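Local coordinates for protein carbohydrate binding module (Ruminococcus flavefaciens, PDB 4V1K) that probably binds plant cell-wall polysaccharide as a non-catalytic module of the family 9 glycoside hydrolase Cel9A, part of the bacterium's cellulosome, at residues K12-S17 with R24-S29; V46-N51 with W115-D120; D77-S82 with I90-P95. All blocks are in the same frame, centred on the assembly; numbering follows the deposited sequence.

Contact 1 of 3, residues K12-S17 with R24-S29; sequences KKVTYS and RMIGFS
Ile-26 meets two side chains of 12-17 with different branches. Its CD1 runs tip to tip into Val-14, reaching CG2 at 3.6 Å and CG1 at 3.9 Å, while its CG2 lies 3.5 Å from CE of Lys-12. The lysine gets there because CG stands anti to the backbone N (chi1 -176°) and the chain stays straight as far as CE; only then does it bend, so methylene carbons rather than the ammonium cover the isoleucine. The 9.2 Å between the CA atoms of Val-14 and Ile-26 fits facing layers of a beta-sandwich, and the pairing confirms it: 12-15 bonds with strand 121-131, 25-29 with strand 109-114. Beyond the strand ends, Tyr-16 and Arg-24 cross with ring and guanidinium planes 24° apart, Arg-24 NE lying 3.9 Å from Tyr-16 OH. The tyrosine hydroxyl also makes a weak hydrogen bond to Trp-115 O. Replacing Tyr-16 by alanine would remove ring and hydroxyl together, and is likely to leave Trp-115 O without this partner and the guanidinium less confined. Water 1 spans the same gap, donating to Tyr-16 O at 2.7 Å and accepting from Arg-24 NH2 at 2.9 Å; it also sits over one ring face, toward the rim.

Contact 2 of 3, residues V46-N51 with W115-D120; sequences VNISAN and WWIDCD
Two isoleucines close the buried end of this contact: Ile-48 CD1 and Ile-117 CD1 meet tip to tip at 3.9 Å. The two reach that point by different torsions, Ile-48 with CG1 between its backbone N and carbonyl carbon (chi1 66°), Ile-117 with CG1 anti to its N (chi1 -173°). Phe-122 of strand 121-131 touches both, so the pair belongs to a larger apolar cluster. Farther along, where the alanine is partly exposed, Ala-50 CB lies 3.8 Å from Cys-119 SG in the conformer described, with the CA atoms of these residues 7.7 Å apart. No hydrogen bond links the segments, and they bury only 106 Å² in total: 46-49 and 116-117 belong to the two different sheets of a beta-sandwich and touch through side chains alone. The chain turns a corner at Trp-115, and Trp-115 and Trp-116 both face Val-58, forming a classic beta bulge. On the solvent side, Trp-116 and Asp-118 are exposed and do not touch 46-51; instead Trp-116 NE1 donates to Asp-118 OD1 at 3.0 Å, with an N-H...O angle of 159°. The oxygen lies near the indole plane but is approached from above the carboxylate plane. Asp-118 OD2 accepts from Lys-56 N, and Trp-116 touches a bound 2-hydroxy butane-1,4-diol.

Contact 3 of 3, residues D77-S82 with I90-P95; sequences DEITQS and ITWKVP
Asp-77 and Trp-92 are joined through water 2, which accepts from the backbone N of Asp-77 at 3.0 Å and from Trp-92 NE1 at 3.1 Å. The water lies in the indole plane at the ring edge, where the N-H can reach it. Ile-79 follows as the main apolar link. With CG1 anti to the carbonyl carbon (chi1 -65°), it sends CD1 across to Thr-91 O, 3.6 Å away, and to Trp-92 CB at 4.2 Å; the isoleucine and tryptophan side chains cross at about a right angle. Its other branch, CG2, comes to 4.4 Å from Ile-90 CG2, a looser approach. Two residues on, Gln-81 lays the aliphatic part of its chain beside Ile-90, CG to CG1 at 4.4 Å. Here the backbones draw nearer: the CA atoms of Gln-81 and Ile-90 are 6.9 Å apart. Outside the two segments, the Trp-92 ring meets that of Phe-61, which Ile-79 also touches. The axes of 79-82 and 90-93 approach to 8.3 Å at 149° between their N-to-C directions, and no hydrogen bond joins them. Ile-79 instead bonds through its backbone to Gly-59, and Ile-90 to Val-46. Separate sheet partners, roughly antiparallel directions and contact through side chains mark two strands facing each other across a beta-sandwich, consistent with the jelly-roll found in many carbohydrate-binding modules.

Overall arrangement
All three contacts join the same two sheets, and none has a direct hydrogen bond between its segments. Contacts 1 and 2 are largely buried; contact 3 is only partly so. Contact 2 is the smallest and wholly apolar across its interface, whereas contacts 1 and 3 bury more than twice the area and each adds a water bridge. Charged side chains touch across the interface only in contact 1. Contacts 1 and 2 touch directly, with Ser-17 OG 2.5 Å from Asp-120 OD2. Contact 3, nested in the loop closed by contact 2, shares its four-stranded sheet through Val-46 N and Ile-90 O, 2.8 Å apart. Contacts 1 and 3 stay about 9 Å apart at their nearest atoms.

Contact 1 of 3, residues K12-S17 with R24-S29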
ATOM      1  N   LYS A  12       5.107 -11.242  -3.435  1.00 22.80           N
ATOM      2  CA  LYS A  12       4.087 -11.284  -4.468  1.00 22.81           C
ATOM      3  C   LYS A  12       4.612 -10.727  -5.785  1.00 22.11           C
ATOM      4  O   LYS A  12       4.945  -9.544  -5.874  1.00 23.49           O
ATOM      5  CB  LYS A  12       2.854 -10.510  -4.022  1.00 24.75           C
ATOM      6  CG  LYS A  12       1.709 -10.583  -5.020  1.00 29.00           C
ATOM      7  CD  LYS A  12       0.477  -9.864  -4.507  1.00 36.96           C
ATOM      8  CE  LYS A  12      -0.627  -9.870  -5.560  1.00 41.36           C
ATOM      9  NZ  LYS A  12      -1.037 -11.242  -5.965  1.00 47.34           N
ATOM     10  N   LYS A  13       4.655 -11.577  -6.803  1.00 24.42           N
ATOM     11  CA  LYS A  13       5.075 -11.179  -8.174  1.00 24.15           C
ATOM     12  C   LYS A  13       3.927 -10.456  -8.895  1.00 23.99           C
ATOM     13  O   LYS A  13       2.766 -10.933  -8.936  1.00 29.50           O
ATOM     14  CB  LYS A  13       5.485 -12.410  -8.979  1.00 30.21           C
ATOM     15  CG  LYS A  13       5.872 -12.128 -10.422  1.00 41.98           C
ATOM     16  CD  LYS A  13       7.175 -11.356 -10.552  1.00 52.80           C
ATOM     17  CE  LYS A  13       7.421 -10.950 -12.002  1.00 59.32           C
ATOM     18  NZ  LYS A  13       7.383 -12.084 -12.984  1.00 61.96           N
ATOM     19  N   VAL A  14       4.254  -9.298  -9.433  1.00 22.06           N
ATOM     20  CA  VAL A  14       3.311  -8.479 -10.198  1.00 21.93           C
ATOM     21  C   VAL A  14       3.861  -8.212 -11.608  1.00 23.25           C
ATOM     22  O   VAL A  14       5.019  -7.823 -11.773  1.00 23.48           O
ATOM     23  CB  VAL A  14       3.056  -7.138  -9.511  1.00 21.86           C
ATOM     24  CG1 VAL A  14       1.994  -6.305 -10.262  1.00 23.50           C
ATOM     25  CG2 VAL A  14       2.562  -7.346  -8.092  1.00 25.84           C
ATOM     26  N   THR A  15       3.023  -8.422 -12.625  1.00 21.43           N
ATOM     27  CA  THR A  15       3.344  -8.024 -14.009  1.00 21.70           C
ATOM     28  C   THR A  15       2.352  -6.912 -14.356  1.00 21.14           C
ATOM     29  O   THR A  15       1.162  -7.178 -14.552  1.00 22.49           O
ATOM     30  CB  THR A  15       3.211  -9.214 -14.978  1.00 24.06           C
ATOM     31  OG1 THR A  15       4.108 -10.279 -14.578  1.00 27.15           O
ATOM     32  CG2 THR A  15       3.526  -8.798 -16.413  1.00 26.55           C
ATOM     33  N   TYR A  16       2.821  -5.657 -14.381  1.00 20.29           N
ATOM     34  CA  TYR A  16       1.917  -4.510 -14.554  1.00 19.40           C
ATOM     35  C   TYR A  16       1.049  -4.631 -15.804  1.00 19.07           C
ATOM     36  O   TYR A  16      -0.176  -4.397 -15.768  1.00 20.15           O
ATOM     37  CB  TYR A  16       2.718  -3.161 -14.545  1.00 19.12           C
ATOM     38  CG  TYR A  16       1.900  -1.973 -15.028  1.00 18.61           C
ATOM     39  CD1 TYR A  16       0.928  -1.389 -14.235  1.00 20.49           C
ATOM     40  CD2 TYR A  16       2.031  -1.521 -16.327  1.00 20.22           C
ATOM     41  CE1 TYR A  16       0.141  -0.328 -14.718  1.00 18.36           C
ATOM     42  CE2 TYR A  16       1.263  -0.494 -16.816  1.00 19.93           C
ATOM     43  CZ  TYR A  16       0.314   0.100 -16.016  1.00 18.31           C
ATOM     44  OH  TYR A  16      -0.445   1.124 -16.550  1.00 22.01           O
ATOM     45  N   SER A  17       1.676  -4.969 -16.928  1.00 20.21           N
ATOM     46  CA  SER A  17       0.953  -5.030 -18.213  1.00 21.77           C
ATOM     47  C   SER A  17      -0.094  -6.150 -18.255  1.00 21.96           C
ATOM     48  O   SER A  17      -1.011  -6.117 -19.113  1.00 24.25           O
ATOM     49  CB  SER A  17       1.950  -5.185 -19.371  1.00 23.22           C
ATOM     50  OG  SER A  17       2.701  -6.397 -19.234  1.00 24.74           O
ATOM     51  N   ARG A  24      -5.811  -3.004 -11.038  1.00 20.14           N
ATOM     52  CA  ARG A  24      -4.579  -2.230 -10.807  1.00 18.15           C
ATOM     53  C   ARG A  24      -4.350  -1.837  -9.334  1.00 17.73           C
ATOM     54  O   ARG A  24      -3.364  -1.182  -8.999  1.00 20.46           O
ATOM     55  CB  ARG A  24      -4.532  -0.995 -11.713  1.00 19.92           C
ATOM     56  CG  ARG A  24      -4.256  -1.362 -13.166  1.00 20.75           C
ATOM     57  CD  ARG A  24      -4.130  -0.168 -14.059  1.00 22.50           C
ATOM     58  NE  ARG A  24      -3.727  -0.536 -15.409  1.00 23.86           N
ATOM     59  CZ  ARG A  24      -4.364  -0.166 -16.505  1.00 25.21           C
ATOM     60  NH1 ARG A  24      -5.502   0.574 -16.445  1.00 27.19           N
ATOM     61  NH2 ARG A  24      -3.856  -0.547 -17.683  1.00 26.17           N
HETATM   62  N   MSE A  25      -5.260  -2.215  -8.446  1.00 17.95           N
HETATM   63  CA  MSE A  25      -4.992  -2.094  -6.992  1.00 19.74           C
HETATM   64  C   MSE A  25      -4.804  -3.476  -6.375  1.00 19.61           C
HETATM   65  O   MSE A  25      -5.646  -4.377  -6.516  1.00 24.88           O
HETATM   66  CB  MSE A  25      -6.110  -1.358  -6.244  1.00 20.92           C
HETATM   67  CG  MSE A  25      -6.375   0.025  -6.813  1.00 18.89           C
HETATM   68 SE   MSE A  25      -7.359   1.241  -5.652  1.00 20.82          SE
HETATM   69  CE  MSE A  25      -5.845   1.970  -4.652  1.00 20.21           C
ATOM     70  N   ILE A  26      -3.699  -3.627  -5.679  1.00 18.77           N
ATOM     71  CA  ILE A  26      -3.374  -4.901  -5.021  0.50 20.43           C
ATOM     72  C   ILE A  26      -3.638  -4.779  -3.531  1.00 18.57           C
ATOM     73  O   ILE A  26      -3.131  -3.876  -2.845  1.00 18.75           O
ATOM     74  CB  ILE A  26      -1.934  -5.326  -5.273  0.50 21.87           C
ATOM     75  CG1 ILE A  26      -1.713  -5.468  -6.784  0.50 24.60           C
ATOM     76  CG2 ILE A  26      -1.672  -6.641  -4.555  0.50 22.81           C
ATOM     77  CD1 ILE A  26      -0.294  -5.240  -7.238  0.50 25.83           C
ATOM     78  N   GLY A  27      -4.518  -5.670  -3.038  1.00 19.11           N
ATOM     79  CA  GLY A  27      -5.011  -5.613  -1.679  1.00 19.19           C
ATOM     80  C   GLY A  27      -4.297  -6.522  -0.681  1.00 19.68           C
ATOM     81  O   GLY A  27      -3.912  -7.642  -1.033  1.00 20.19           O
ATOM     82  N   PHE A  28      -4.171  -6.020   0.561  1.00 17.73           N
ATOM     83  CA  PHE A  28      -3.671  -6.781   1.707  1.00 17.82           C
ATOM     84  C   PHE A  28      -4.591  -6.577   2.896  1.00 17.99           C
ATOM     85  O   PHE A  28      -4.910  -5.443   3.267  1.00 19.34           O
ATOM     86  CB  PHE A  28      -2.243  -6.385   2.057  1.00 19.08           C
ATOM     87  CG  PHE A  28      -1.301  -6.495   0.907  1.00 19.66           C
ATOM     88  CD1 PHE A  28      -0.700  -7.725   0.614  1.00 22.19           C
ATOM     89  CD2 PHE A  28      -1.032  -5.395   0.100  1.00 21.49           C
ATOM     90  CE1 PHE A  28       0.157  -7.847  -0.458  1.00 24.11           C
ATOM     91  CE2 PHE A  28      -0.179  -5.532  -0.979  1.00 23.28           C
ATOM     92  CZ  PHE A  28       0.404  -6.751  -1.249  1.00 24.46           C
ATOM     93  N   SER A  29      -5.078  -7.681   3.457  1.00 18.87           N
ATOM     94  CA  SER A  29      -5.976  -7.623   4.597  1.00 18.92           C
ATOM     95  C   SER A  29      -5.222  -7.150   5.852  1.00 18.77           C
ATOM     96  O   SER A  29      -4.142  -7.665   6.173  1.00 18.97           O
ATOM     97  CB  SER A  29      -6.627  -9.008   4.871  1.00 22.07           C
ATOM     98  OG  SER A  29      -7.355  -9.520   3.747  1.00 25.22           O
TER
HETATM   99  O   HOH W   1      -2.095  -2.679 -16.695  1.00 24.30           O

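Contact 2 of 3, residues V46-N51 with W115-D120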
ATOM      1  N   VAL A  46       5.852   0.258   0.977  1.00 19.55           N
ATOM      2  CA  VAL A  46       5.844  -0.928   0.124  1.00 17.50           C
ATOM      3  C   VAL A  46       7.269  -1.066  -0.451  1.00 17.67           C
ATOM      4  O   VAL A  46       7.749  -0.200  -1.198  1.00 19.25           O
ATOM      5  CB  VAL A  46       4.788  -0.835  -0.971  1.00 17.65           C
ATOM      6  CG1 VAL A  46       4.839  -2.083  -1.851  1.00 19.68           C
ATOM      7  CG2 VAL A  46       3.389  -0.663  -0.333  1.00 19.32           C
ATOM      8  N   ASN A  47       7.925  -2.172  -0.103  1.00 17.54           N
ATOM      9  CA  ASN A  47       9.296  -2.468  -0.545  1.00 18.48           C
ATOM     10  C   ASN A  47       9.240  -3.396  -1.738  1.00 18.63           C
ATOM     11  O   ASN A  47       8.681  -4.506  -1.648  1.00 19.40           O
ATOM     12  CB  ASN A  47      10.107  -3.056   0.606  1.00 20.13           C
ATOM     13  CG  ASN A  47      10.240  -2.076   1.743  1.00 22.94           C
ATOM     14  OD1 ASN A  47      10.849  -1.023   1.587  1.00 28.67           O
ATOM     15  ND2 ASN A  47       9.640  -2.390   2.870  1.00 24.51           N
ATOM     16  N   ILE A  48       9.817  -2.936  -2.844  1.00 19.61           N
ATOM     17  CA  ILE A  48       9.760  -3.701  -4.087  1.00 19.82           C
ATOM     18  C   ILE A  48      11.138  -3.952  -4.668  1.00 20.16           C
ATOM     19  O   ILE A  48      12.081  -3.207  -4.390  1.00 22.81           O
ATOM     20  CB  ILE A  48       8.854  -3.032  -5.157  1.00 19.91           C
ATOM     21  CG1 ILE A  48       9.408  -1.688  -5.637  1.00 21.67           C
ATOM     22  CG2 ILE A  48       7.438  -2.855  -4.661  1.00 20.90           C
ATOM     23  CD1 ILE A  48       8.687  -1.105  -6.849  1.00 23.92           C
ATOM     24  N   SER A  49      11.230  -4.993  -5.489  1.00 20.20           N
ATOM     25  CA  SER A  49      12.465  -5.340  -6.174  1.00 20.77           C
ATOM     26  C   SER A  49      12.201  -5.920  -7.550  1.00 21.80           C
ATOM     27  O   SER A  49      11.079  -6.361  -7.862  1.00 22.75           O
ATOM     28  CB  SER A  49      13.300  -6.278  -5.294  1.00 24.50           C
ATOM     29  OG  SER A  49      12.731  -7.560  -5.169  1.00 27.39           O
ATOM     30  N   ALA A  50      13.229  -5.926  -8.383  1.00 23.01           N
ATOM     31  CA  ALA A  50      13.103  -6.360  -9.758  1.00 22.44           C
ATOM     32  C   ALA A  50      14.455  -6.892 -10.223  1.00 23.70           C
ATOM     33  O   ALA A  50      15.458  -6.835  -9.479  1.00 26.13           O
ATOM     34  CB  ALA A  50      12.645  -5.193 -10.624  1.00 25.12           C
ATOM     35  N   ASN A  51      14.481  -7.428 -11.437  1.00 27.46           N
ATOM     36  CA  ASN A  51      15.701  -7.949 -12.025  0.50 28.95           C
ATOM     37  C   ASN A  51      16.471  -6.913 -12.856  1.00 27.48           C
ATOM     38  O   ASN A  51      17.487  -7.229 -13.478  1.00 33.95           O
ATOM     39  CB  ASN A  51      15.354  -9.187 -12.857  0.50 31.90           C
ATOM     40  CG  ASN A  51      15.005 -10.376 -11.984  0.50 34.05           C
ATOM     41  OD1 ASN A  51      15.504 -10.497 -10.869  0.50 40.22           O
ATOM     42  ND2 ASN A  51      14.142 -11.247 -12.475  0.50 37.60           N
ATOM     43  N   TRP A 115      -0.614   2.715 -11.116  1.00 15.59           N
ATOM     44  CA  TRP A 115      -1.124   3.300 -12.371  1.00 15.93           C
ATOM     45  C   TRP A 115      -0.119   3.160 -13.524  1.00 17.16           C
ATOM     46  O   TRP A 115      -0.521   3.055 -14.696  1.00 18.76           O
ATOM     47  CB  TRP A 115      -1.487   4.771 -12.164  1.00 17.38           C
ATOM     48  CG  TRP A 115      -2.456   5.140 -11.049  1.00 16.90           C
ATOM     49  CD1 TRP A 115      -2.612   6.410 -10.524  1.00 17.85           C
ATOM     50  CD2 TRP A 115      -3.396   4.307 -10.339  1.00 16.51           C
ATOM     51  NE1 TRP A 115      -3.560   6.414  -9.546  1.00 19.11           N
ATOM     52  CE2 TRP A 115      -4.060   5.148  -9.401  1.00 18.53           C
ATOM     53  CE3 TRP A 115      -3.723   2.934 -10.363  1.00 18.19           C
ATOM     54  CZ2 TRP A 115      -5.072   4.669  -8.532  1.00 17.09           C
ATOM     55  CZ3 TRP A 115      -4.726   2.470  -9.501  1.00 19.50           C
ATOM     56  CH2 TRP A 115      -5.366   3.340  -8.581  1.00 19.00           C
ATOM     57  N   TRP A 116       1.170   3.126 -13.183  1.00 17.92           N
ATOM     58  CA  TRP A 116       2.261   2.932 -14.147  1.00 17.87           C
ATOM     59  C   TRP A 116       3.492   2.512 -13.402  1.00 17.76           C
ATOM     60  O   TRP A 116       3.712   2.970 -12.290  1.00 17.94           O
ATOM     61  CB  TRP A 116       2.585   4.220 -14.876  1.00 17.76           C
ATOM     62  CG  TRP A 116       3.655   4.095 -15.925  1.00 17.75           C
ATOM     63  CD1 TRP A 116       4.979   4.464 -15.812  1.00 19.80           C
ATOM     64  CD2 TRP A 116       3.496   3.572 -17.251  1.00 19.27           C
ATOM     65  NE1 TRP A 116       5.638   4.193 -16.991  1.00 19.80           N
ATOM     66  CE2 TRP A 116       4.745   3.634 -17.880  1.00 20.53           C
ATOM     67  CE3 TRP A 116       2.420   3.021 -17.946  1.00 22.26           C
ATOM     68  CZ2 TRP A 116       4.930   3.216 -19.195  1.00 22.20           C
ATOM     69  CZ3 TRP A 116       2.618   2.587 -19.255  1.00 24.22           C
ATOM     70  CH2 TRP A 116       3.863   2.693 -19.862  1.00 22.73           C
ATOM     71  N   ILE A 117       4.297   1.645 -13.996  1.00 17.13           N
ATOM     72  CA  ILE A 117       5.650   1.427 -13.492  1.00 17.79           C
ATOM     73  C   ILE A 117       6.524   1.128 -14.715  1.00 18.72           C
ATOM     74  O   ILE A 117       6.109   0.380 -15.608  1.00 21.21           O
ATOM     75  CB  ILE A 117       5.687   0.322 -12.382  1.00 18.93           C
ATOM     76  CG1 ILE A 117       7.078   0.232 -11.738  1.00 20.46           C
ATOM     77  CG2 ILE A 117       5.205  -1.014 -12.921  1.00 19.69           C
ATOM     78  CD1 ILE A 117       7.110  -0.485 -10.404  1.00 22.54           C
ATOM     79  N   ASP A 118       7.726   1.718 -14.767  1.00 18.85           N
ATOM     80  CA  ASP A 118       8.588   1.612 -15.949  1.00 19.44           C
ATOM     81  C   ASP A 118       9.045   0.152 -16.137  1.00 22.61           C
ATOM     82  O   ASP A 118       8.907  -0.406 -17.199  1.00 23.73           O
ATOM     83  CB  ASP A 118       9.793   2.525 -15.810  1.00 20.57           C
ATOM     84  CG  ASP A 118       9.518   3.997 -16.158  1.00 22.66           C
ATOM     85  OD1 ASP A 118       8.606   4.310 -16.965  1.00 25.46           O
ATOM     86  OD2 ASP A 118      10.260   4.868 -15.618  1.00 24.14           O
ATOM     87  N   CYS A 119       9.550  -0.477 -15.093  1.00 21.90           N
ATOM     88  CA  CYS A 119       9.929  -1.890 -15.149  0.50 22.74           C
ATOM     89  C   CYS A 119       8.653  -2.731 -14.980  1.00 25.60           C
ATOM     90  O   CYS A 119       7.990  -2.665 -13.938  1.00 27.59           O
ATOM     91  CB  CYS A 119      10.925  -2.194 -14.039  0.50 21.20           C
ATOM     92  SG  CYS A 119      11.414  -3.921 -13.937  0.50 21.87           S
ATOM     93  N   ASP A 120       8.325  -3.563 -15.934  1.00 25.51           N
ATOM     94  CA  ASP A 120       6.968  -4.166 -15.942  1.00 24.49           C
ATOM     95  C   ASP A 120       6.733  -5.229 -14.859  1.00 22.66           C
ATOM     96  O   ASP A 120       5.624  -5.375 -14.315  1.00 26.25           O
ATOM     97  CB  ASP A 120       6.684  -4.766 -17.317  1.00 23.35           C
ATOM     98  CG  ASP A 120       5.221  -4.967 -17.584  1.00 22.51           C
ATOM     99  OD1 ASP A 120       4.474  -3.971 -17.461  1.00 24.19           O
ATOM    100  OD2 ASP A 120       4.811  -6.099 -17.969  1.00 27.10           O
TER

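Contact 3 of 3, residues D77-S82 with I90-P95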
ATOM      1  N   ASP A  77      -3.296  10.944  -1.867  1.00 19.44           N
ATOM      2  CA  ASP A  77      -2.897  11.696  -3.074  1.00 21.16           C
ATOM      3  C   ASP A  77      -2.067  10.812  -4.026  1.00 18.16           C
ATOM      4  O   ASP A  77      -1.461   9.805  -3.601  1.00 19.34           O
ATOM      5  CB  ASP A  77      -2.047  12.901  -2.677  1.00 26.95           C
ATOM      6  CG  ASP A  77      -2.823  14.002  -1.985  1.00 35.52           C
ATOM      7  OD1 ASP A  77      -4.073  14.074  -2.099  1.00 42.32           O
ATOM      8  OD2 ASP A  77      -2.140  14.831  -1.327  1.00 46.08           O
ATOM      9  N   GLU A  78      -2.022  11.177  -5.298  1.00 18.83           N
ATOM     10  CA  GLU A  78      -1.124  10.517  -6.241  1.00 19.68           C
ATOM     11  C   GLU A  78       0.343  10.681  -5.833  1.00 18.32           C
ATOM     12  O   GLU A  78       0.793  11.773  -5.394  1.00 22.27           O
ATOM     13  CB  GLU A  78      -1.315  11.051  -7.663  1.00 23.72           C
ATOM     14  CG  GLU A  78      -0.694  10.138  -8.740  1.00 27.42           C
ATOM     15  CD  GLU A  78      -0.965  10.614 -10.164  1.00 32.84           C
ATOM     16  OE1 GLU A  78      -0.308  11.593 -10.614  1.00 37.75           O
ATOM     17  OE2 GLU A  78      -1.810   9.980 -10.842  1.00 38.15           O
ATOM     18  N   ILE A  79       1.085   9.597  -5.993  1.00 18.39           N
ATOM     19  CA  ILE A  79       2.525   9.516  -5.695  1.00 17.37           C
ATOM     20  C   ILE A  79       3.298   9.223  -6.991  1.00 17.63           C
ATOM     21  O   ILE A  79       2.892   8.317  -7.753  1.00 20.05           O
ATOM     22  CB  ILE A  79       2.798   8.368  -4.695  1.00 18.82           C
ATOM     23  CG1 ILE A  79       2.142   8.685  -3.341  1.00 20.36           C
ATOM     24  CG2 ILE A  79       4.297   8.117  -4.499  1.00 21.36           C
ATOM     25  CD1 ILE A  79       2.054   7.510  -2.388  1.00 22.02           C
ATOM     26  N   THR A  80       4.376   9.981  -7.236  1.00 19.12           N
ATOM     27  CA  THR A  80       5.359   9.641  -8.258  1.00 19.84           C
ATOM     28  C   THR A  80       6.694   9.435  -7.527  1.00 19.69           C
ATOM     29  O   THR A  80       7.111  10.299  -6.762  1.00 23.37           O
ATOM     30  CB  THR A  80       5.489  10.747  -9.333  1.00 21.06           C
ATOM     31  OG1 THR A  80       4.216  10.944  -9.978  1.00 23.05           O
ATOM     32  CG2 THR A  80       6.530  10.405 -10.382  1.00 23.43           C
ATOM     33  N   GLN A  81       7.345   8.291  -7.759  1.00 19.98           N
ATOM     34  CA  GLN A  81       8.617   7.923  -7.115  1.00 22.03           C
ATOM     35  C   GLN A  81       9.518   7.302  -8.180  1.00 22.86           C
ATOM     36  O   GLN A  81       9.081   6.438  -8.927  1.00 25.75           O
ATOM     37  CB  GLN A  81       8.342   6.860  -6.055  1.00 26.57           C
ATOM     38  CG  GLN A  81       9.544   6.133  -5.503  1.00 34.93           C
ATOM     39  CD  GLN A  81      10.071   6.817  -4.283  1.00 42.71           C
ATOM     40  OE1 GLN A  81       9.305   7.362  -3.509  1.00 51.04           O
ATOM     41  NE2 GLN A  81      11.373   6.782  -4.095  1.00 53.94           N
ATOM     42  N   SER A  82      10.767   7.725  -8.246  1.00 21.73           N
ATOM     43  CA  SER A  82      11.731   7.110  -9.154  1.00 21.29           C
ATOM     44  C   SER A  82      12.707   6.291  -8.307  1.00 21.15           C
ATOM     45  O   SER A  82      13.250   6.792  -7.326  1.00 24.70           O
ATOM     46  CB  SER A  82      12.493   8.166  -9.949  1.00 24.55           C
ATOM     47  OG  SER A  82      13.312   7.557 -10.944  1.00 28.79           O
ATOM     48  N   ILE A  90       8.279   2.568  -1.758  1.00 19.51           N
ATOM     49  CA  ILE A  90       7.248   3.552  -2.011  0.50 19.77           C
ATOM     50  C   ILE A  90       6.557   3.835  -0.677  1.00 18.85           C
ATOM     51  O   ILE A  90       6.093   2.927   0.006  1.00 20.26           O
ATOM     52  CB  ILE A  90       6.232   3.030  -3.024  0.50 19.75           C
ATOM     53  CG1 ILE A  90       6.907   2.772  -4.376  0.50 19.44           C
ATOM     54  CG2 ILE A  90       5.084   4.005  -3.183  0.50 20.98           C
ATOM     55  CD1 ILE A  90       6.331   1.602  -5.133  0.50 20.13           C
ATOM     56  N   THR A  91       6.524   5.100  -0.311  1.00 19.99           N
ATOM     57  CA  THR A  91       6.024   5.558   0.984  1.00 20.53           C
ATOM     58  C   THR A  91       4.756   6.417   0.816  1.00 20.03           C
ATOM     59  O   THR A  91       4.752   7.393   0.015  1.00 22.80           O
ATOM     60  CB  THR A  91       7.107   6.377   1.703  1.00 25.20           C
ATOM     61  OG1 THR A  91       8.274   5.570   1.880  1.00 28.77           O
ATOM     62  CG2 THR A  91       6.605   6.857   3.065  1.00 30.65           C
ATOM     63  N   TRP A  92       3.718   6.067   1.602  1.00 20.52           N
ATOM     64  CA  TRP A  92       2.532   6.921   1.794  1.00 19.82           C
ATOM     65  C   TRP A  92       2.444   7.446   3.223  1.00 19.16           C
ATOM     66  O   TRP A  92       2.316   6.678   4.155  1.00 19.83           O
ATOM     67  CB  TRP A  92       1.279   6.125   1.463  1.00 20.42           C
ATOM     68  CG  TRP A  92      -0.010   6.884   1.589  1.00 18.89           C
ATOM     69  CD1 TRP A  92      -0.223   8.193   1.267  1.00 19.77           C
ATOM     70  CD2 TRP A  92      -1.275   6.387   2.069  1.00 17.97           C
ATOM     71  NE1 TRP A  92      -1.521   8.537   1.504  1.00 20.42           N
ATOM     72  CE2 TRP A  92      -2.193   7.462   1.998  1.00 19.17           C
ATOM     73  CE3 TRP A  92      -1.718   5.145   2.538  1.00 18.42           C
ATOM     74  CZ2 TRP A  92      -3.530   7.343   2.371  1.00 19.59           C
ATOM     75  CZ3 TRP A  92      -3.073   5.016   2.922  1.00 18.94           C
ATOM     76  CH2 TRP A  92      -3.958   6.119   2.835  1.00 19.57           C
ATOM     77  N   LYS A  93       2.534   8.765   3.372  1.00 19.80           N
ATOM     78  CA  LYS A  93       2.311   9.426   4.658  1.00 21.39           C
ATOM     79  C   LYS A  93       0.799   9.635   4.793  1.00 20.72           C
ATOM     80  O   LYS A  93       0.179  10.364   4.002  1.00 22.77           O
ATOM     81  CB  LYS A  93       3.090  10.763   4.744  1.00 24.79           C
ATOM     82  CG  LYS A  93       4.599  10.545   4.537  1.00 32.05           C
ATOM     83  CD  LYS A  93       5.472  11.736   4.824  1.00 44.64           C
ATOM     84  CE  LYS A  93       6.931  11.286   4.826  1.00 53.18           C
ATOM     85  NZ  LYS A  93       7.874  12.399   5.106  1.00 66.22           N
ATOM     86  N   VAL A  94       0.200   8.919   5.746  1.00 18.04           N
ATOM     87  CA  VAL A  94      -1.247   8.861   5.858  1.00 18.64           C
ATOM     88  C   VAL A  94      -1.779  10.151   6.490  1.00 19.63           C
ATOM     89  O   VAL A  94      -1.366  10.508   7.591  1.00 23.13           O
ATOM     90  CB  VAL A  94      -1.688   7.641   6.681  1.00 18.63           C
ATOM     91  CG1 VAL A  94      -3.193   7.543   6.712  1.00 19.97           C
ATOM     92  CG2 VAL A  94      -1.104   6.346   6.093  1.00 19.14           C
ATOM     93  N   PRO A  95      -2.713  10.852   5.814  1.00 21.51           N
ATOM     94  CA  PRO A  95      -3.281  12.040   6.445  1.00 24.56           C
ATOM     95  C   PRO A  95      -4.062  11.723   7.727  1.00 23.34           C
ATOM     96  O   PRO A  95      -4.697  10.674   7.824  1.00 21.22           O
ATOM     97  CB  PRO A  95      -4.246  12.592   5.380  1.00 27.84           C
ATOM     98  CG  PRO A  95      -4.001  11.886   4.141  1.00 27.75           C
ATOM     99  CD  PRO A  95      -3.288  10.611   4.479  1.00 21.99           C
TER
HETATM  100  O   HOH W   2      -2.245  11.479   0.880  1.00 21.14           O